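Local coordinates for protein probable starch synthase 4, chloroplastic/amyloplastic (Arabidopsis thaliana, PDB 6GNE) that belongs to the starch synthases, glycosyltransferases of the two-domain GT-B fold, and binds ADP, at residues G288-L300 and A378-F390. Numbering follows the deposited sequence.
With ADP (adenosine-5'-diphosphate), chain F.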
# COMPACT_ATOMS: atom_id res chain seq x y z
N GLY A 288 -6.09 23.27 -16.16
CA GLY A 288 -5.86 23.20 -14.73
C GLY A 288 -4.60 22.48 -14.28
O GLY A 288 -4.14 22.72 -13.15
N LYS A 289 -4.04 21.61 -15.13
CA LYS A 289 -2.73 21.00 -14.84
C LYS A 289 -1.62 22.05 -14.89
O LYS A 289 -0.90 22.19 -13.92
CB LYS A 289 -2.39 19.83 -15.77
CG LYS A 289 -1.24 18.97 -15.27
CD LYS A 289 -1.00 17.80 -16.17
CE LYS A 289 0.24 17.02 -15.76
NZ LYS A 289 0.28 16.55 -14.34
N GLU A 290 -1.49 22.80 -16.00
CA GLU A 290 -0.57 23.95 -16.02
C GLU A 290 -0.80 24.93 -14.85
O GLU A 290 0.18 25.42 -14.28
CB GLU A 290 -0.62 24.71 -17.36
CG GLU A 290 0.30 25.96 -17.45
CD GLU A 290 1.79 25.76 -17.01
OE1 GLU A 290 2.38 24.68 -17.29
OE2 GLU A 290 2.38 26.67 -16.36
N GLU A 291 -2.05 25.19 -14.48
CA GLU A 291 -2.35 26.06 -13.33
C GLU A 291 -1.78 25.50 -12.02
O GLU A 291 -1.28 26.27 -11.20
CB GLU A 291 -3.87 26.38 -13.20
CG GLU A 291 -4.33 27.63 -13.96
CD GLU A 291 -5.84 27.68 -14.35
OE1 GLU A 291 -6.71 27.09 -13.64
OE2 GLU A 291 -6.15 28.34 -15.39
N ASN A 292 -1.84 24.18 -11.82
CA ASN A 292 -1.26 23.54 -10.62
C ASN A 292 0.27 23.56 -10.65
O ASN A 292 0.93 23.77 -9.62
CB ASN A 292 -1.77 22.09 -10.43
CG ASN A 292 -3.19 22.03 -9.87
OD1 ASN A 292 -3.45 22.49 -8.75
ND2 ASN A 292 -4.10 21.46 -10.65
N LYS A 293 0.84 23.36 -11.83
CA LYS A 293 2.26 23.51 -12.01
C LYS A 293 2.72 24.91 -11.58
O LYS A 293 3.67 25.04 -10.82
CB LYS A 293 2.65 23.20 -13.46
CG LYS A 293 4.16 23.19 -13.66
CD LYS A 293 4.51 22.64 -15.02
CE LYS A 293 6.00 22.78 -15.26
NZ LYS A 293 6.42 22.15 -16.54
N HIS A 294 1.99 25.93 -12.02
CA HIS A 294 2.33 27.30 -11.64
C HIS A 294 2.13 27.53 -10.11
O HIS A 294 2.99 28.10 -9.46
CB HIS A 294 1.52 28.28 -12.48
CG HIS A 294 1.84 29.72 -12.22
ND1 HIS A 294 1.17 30.47 -11.27
CD2 HIS A 294 2.76 30.55 -12.77
CE1 HIS A 294 1.64 31.71 -11.28
NE2 HIS A 294 2.61 31.78 -12.18
N ALA A 295 1.02 27.06 -9.57
CA ALA A 295 0.71 27.25 -8.16
C ALA A 295 1.80 26.62 -7.26
O ALA A 295 2.26 27.26 -6.30
CB ALA A 295 -0.67 26.69 -7.82
N LEU A 296 2.23 25.40 -7.59
CA LEU A 296 3.23 24.69 -6.80
C LEU A 296 4.59 25.37 -6.86
O LEU A 296 5.25 25.52 -5.83
CB LEU A 296 3.38 23.26 -7.24
CG LEU A 296 4.32 22.43 -6.38
CD1 LEU A 296 3.76 22.19 -4.99
CD2 LEU A 296 4.58 21.10 -7.08
N ARG A 297 5.00 25.79 -8.05
CA ARG A 297 6.21 26.62 -8.19
C ARG A 297 6.20 27.85 -7.29
O ARG A 297 7.17 28.11 -6.55
CB ARG A 297 6.41 27.05 -9.65
CG ARG A 297 6.88 25.92 -10.56
CD ARG A 297 6.84 26.36 -11.99
NE ARG A 297 7.71 25.57 -12.84
CZ ARG A 297 7.86 25.71 -14.17
NH1 ARG A 297 7.18 26.62 -14.87
NH2 ARG A 297 8.69 24.92 -14.82
N LYS A 298 5.08 28.57 -7.33
CA LYS A 298 4.86 29.79 -6.55
C LYS A 298 4.87 29.46 -5.04
O LYS A 298 5.50 30.16 -4.26
CB LYS A 298 3.55 30.45 -7.01
CG LYS A 298 3.11 31.71 -6.31
CD LYS A 298 2.37 32.64 -7.27
CE LYS A 298 3.34 33.51 -8.11
NZ LYS A 298 2.70 34.69 -8.77
N GLN A 299 4.21 28.38 -4.63
CA GLN A 299 4.21 28.03 -3.21
C GLN A 299 5.63 27.69 -2.73
O GLN A 299 6.00 28.07 -1.64
CB GLN A 299 3.24 26.89 -2.91
CG GLN A 299 3.21 26.48 -1.44
CD GLN A 299 2.25 25.32 -1.20
OE1 GLN A 299 1.06 25.53 -1.21
NE2 GLN A 299 2.77 24.10 -1.00
N LEU A 300 6.40 26.96 -3.54
CA LEU A 300 7.73 26.47 -3.13
C LEU A 300 8.87 27.44 -3.39
O LEU A 300 9.94 27.24 -2.86
CB LEU A 300 8.04 25.14 -3.81
CG LEU A 300 7.08 24.01 -3.45
CD1 LEU A 300 7.45 22.76 -4.23
CD2 LEU A 300 7.03 23.71 -1.95
N ALA A 378 -1.94 16.56 1.81
CA ALA A 378 -2.36 17.68 0.97
C ALA A 378 -1.33 17.91 -0.15
O ALA A 378 -1.66 17.94 -1.34
CB ALA A 378 -2.55 18.93 1.83
N LEU A 379 -0.06 18.02 0.23
CA LEU A 379 1.02 18.32 -0.72
C LEU A 379 1.20 17.29 -1.83
O LEU A 379 1.44 17.66 -2.99
CB LEU A 379 2.37 18.53 -0.01
CG LEU A 379 2.85 19.97 -0.05
CD1 LEU A 379 4.12 20.08 0.80
CD2 LEU A 379 3.12 20.43 -1.50
N SER A 380 1.08 16.00 -1.48
CA SER A 380 1.15 14.94 -2.48
C SER A 380 0.15 15.14 -3.60
O SER A 380 0.51 15.03 -4.77
CB SER A 380 1.02 13.54 -1.87
OG SER A 380 -0.28 13.26 -1.44
N HIS A 381 -1.09 15.46 -3.26
CA HIS A 381 -2.07 15.80 -4.30
C HIS A 381 -1.55 16.84 -5.28
O HIS A 381 -1.56 16.60 -6.47
CB HIS A 381 -3.41 16.22 -3.69
CG HIS A 381 -4.21 15.09 -3.14
ND1 HIS A 381 -5.21 14.47 -3.85
CD2 HIS A 381 -4.15 14.44 -1.95
CE1 HIS A 381 -5.74 13.51 -3.12
NE2 HIS A 381 -5.11 13.47 -1.96
N THR A 382 -1.08 17.99 -4.79
CA THR A 382 -0.63 19.08 -5.68
C THR A 382 0.63 18.69 -6.46
O THR A 382 0.83 19.15 -7.58
CB THR A 382 -0.40 20.42 -4.92
OG1 THR A 382 0.48 20.22 -3.80
CG2 THR A 382 -1.71 20.99 -4.37
N ILE A 383 1.47 17.80 -5.90
CA ILE A 383 2.67 17.33 -6.61
C ILE A 383 2.34 16.42 -7.76
O ILE A 383 2.92 16.58 -8.84
CB ILE A 383 3.73 16.71 -5.66
CG1 ILE A 383 4.39 17.81 -4.84
CG2 ILE A 383 4.79 15.96 -6.45
CD1 ILE A 383 5.21 17.30 -3.68
N TYR A 384 1.44 15.47 -7.55
CA TYR A 384 0.96 14.63 -8.67
C TYR A 384 0.37 15.54 -9.76
O TYR A 384 0.71 15.40 -10.94
CB TYR A 384 -0.11 13.63 -8.21
CG TYR A 384 0.36 12.47 -7.34
CD1 TYR A 384 1.29 11.53 -7.82
CD2 TYR A 384 -0.15 12.28 -6.06
CE1 TYR A 384 1.71 10.45 -7.04
CE2 TYR A 384 0.26 11.20 -5.25
CZ TYR A 384 1.19 10.28 -5.75
OH TYR A 384 1.57 9.22 -4.95
N ALA A 385 -0.49 16.47 -9.39
CA ALA A 385 -1.12 17.37 -10.34
C ALA A 385 -0.12 18.22 -11.11
O ALA A 385 -0.20 18.30 -12.34
CB ALA A 385 -2.09 18.29 -9.62
N ALA A 386 0.82 18.85 -10.39
CA ALA A 386 1.77 19.77 -11.00
C ALA A 386 2.83 19.12 -11.90
O ALA A 386 3.27 19.72 -12.87
CB ALA A 386 2.46 20.61 -9.93
N SER A 387 3.23 17.90 -11.58
CA SER A 387 4.42 17.31 -12.19
C SER A 387 4.14 16.84 -13.62
O SER A 387 3.03 16.42 -13.93
CB SER A 387 4.95 16.16 -11.31
OG SER A 387 4.03 15.10 -11.24
N ASP A 388 5.15 16.95 -14.48
CA ASP A 388 5.12 16.41 -15.83
C ASP A 388 5.62 14.97 -15.88
O ASP A 388 5.19 14.18 -16.74
CB ASP A 388 5.99 17.23 -16.72
CG ASP A 388 5.58 18.67 -16.74
OD1 ASP A 388 4.41 18.92 -17.12
OD2 ASP A 388 6.40 19.51 -16.30
N LEU A 389 6.54 14.66 -14.97
CA LEU A 389 7.18 13.37 -14.89
C LEU A 389 7.20 12.92 -13.43
O LEU A 389 7.27 13.75 -12.52
CB LEU A 389 8.61 13.49 -15.43
CG LEU A 389 8.78 13.77 -16.92
CD1 LEU A 389 10.19 14.12 -17.30
CD2 LEU A 389 8.37 12.55 -17.70
N PHE A 390 7.18 11.61 -13.25
CA PHE A 390 7.14 10.99 -11.92
C PHE A 390 8.02 9.76 -11.89
O PHE A 390 7.85 8.85 -12.72
CB PHE A 390 5.70 10.61 -11.56
CG PHE A 390 5.55 10.21 -10.12
CD1 PHE A 390 5.78 8.89 -9.73
CD2 PHE A 390 5.26 11.16 -9.15
CE1 PHE A 390 5.70 8.51 -8.41
CE2 PHE A 390 5.15 10.79 -7.80
CZ PHE A 390 5.38 9.46 -7.44
PB ADP F . 4.45 1.77 -0.29
O1B ADP F . 3.27 0.94 0.11
O2B ADP F . 4.68 3.04 0.48
O3B ADP F . 5.71 0.92 -0.33
PA ADP F . 2.76 2.40 -2.54
O1A ADP F . 3.06 3.04 -3.86
O2A ADP F . 2.04 1.08 -2.62
O3A ADP F . 4.18 2.26 -1.79
O5' ADP F . 1.89 3.36 -1.60
C5' ADP F . 2.33 4.68 -1.24
C4' ADP F . 1.20 5.62 -0.80
O4' ADP F . 1.67 6.51 0.22
C3' ADP F . 0.73 6.55 -1.90
O3' ADP F . -0.61 6.93 -1.64
C2' ADP F . 1.62 7.76 -1.74
O2' ADP F . 1.05 8.94 -2.29
C1' ADP F . 1.71 7.85 -0.25
N9 ADP F . 2.96 8.48 0.24
C8 ADP F . 4.17 7.91 0.32
N7 ADP F . 5.06 8.77 0.86
C5 ADP F . 4.41 9.92 1.14
C6 ADP F . 4.75 11.25 1.73
N6 ADP F . 6.03 11.52 2.12
N1 ADP F . 3.75 12.16 1.84
C2 ADP F . 2.49 11.88 1.42
N3 ADP F . 2.13 10.70 0.88
C4 ADP F . 3.03 9.71 0.72
O HOH W 1 4.50 21.21 -18.45
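The CB of A386 presses into the backbone of helix 288-300, 3.6 Å from K293 CA, and this small side chain lets the two helices approach until their axes are 8.2 Å apart. L296 answers as a knob in a hole formed by L379, T382, I383 and A386. Its CD2 lies 3.6 Å from A386 CB and also meets I383 CG1, while CD1 points to L379 CD2 and T382. Two lysines hold the end of helix 378-386 and the turn that follows. K289, extended until a final bend at chi4 (55°), runs past A385 and brings NZ to two carbonyls, 2.7 Å from A385 O and 2.8 Å from S387 O. It approaches A385 O from above the carbonyl plane, and S387 O more nearly head-on, at a C=O...N angle of 156°. Y409 O is a third acceptor for this amine, which is thereby well anchored in a buried place. K293 has CG anti to its backbone N (chi1 -173°) and reaches straight out to D388, forming a salt bridge of 2.7 Å between NZ and the syn lone pair of OD2; a water links the same NZ to D388 OD1. Packing thins toward the other end, where exposed Q299 merely lays its amide NE2 against L379 CD2. Beyond the contact, Y384 OH shares a hydrogen bond with O2' of ADP. In this Rossmann-like domain, A386 also touches strand 311-317, strand 389-392 runs in the parallel sheet between strands 311-317 and 412-416, and Y462 of helix 448-464 packs on K293 and D388.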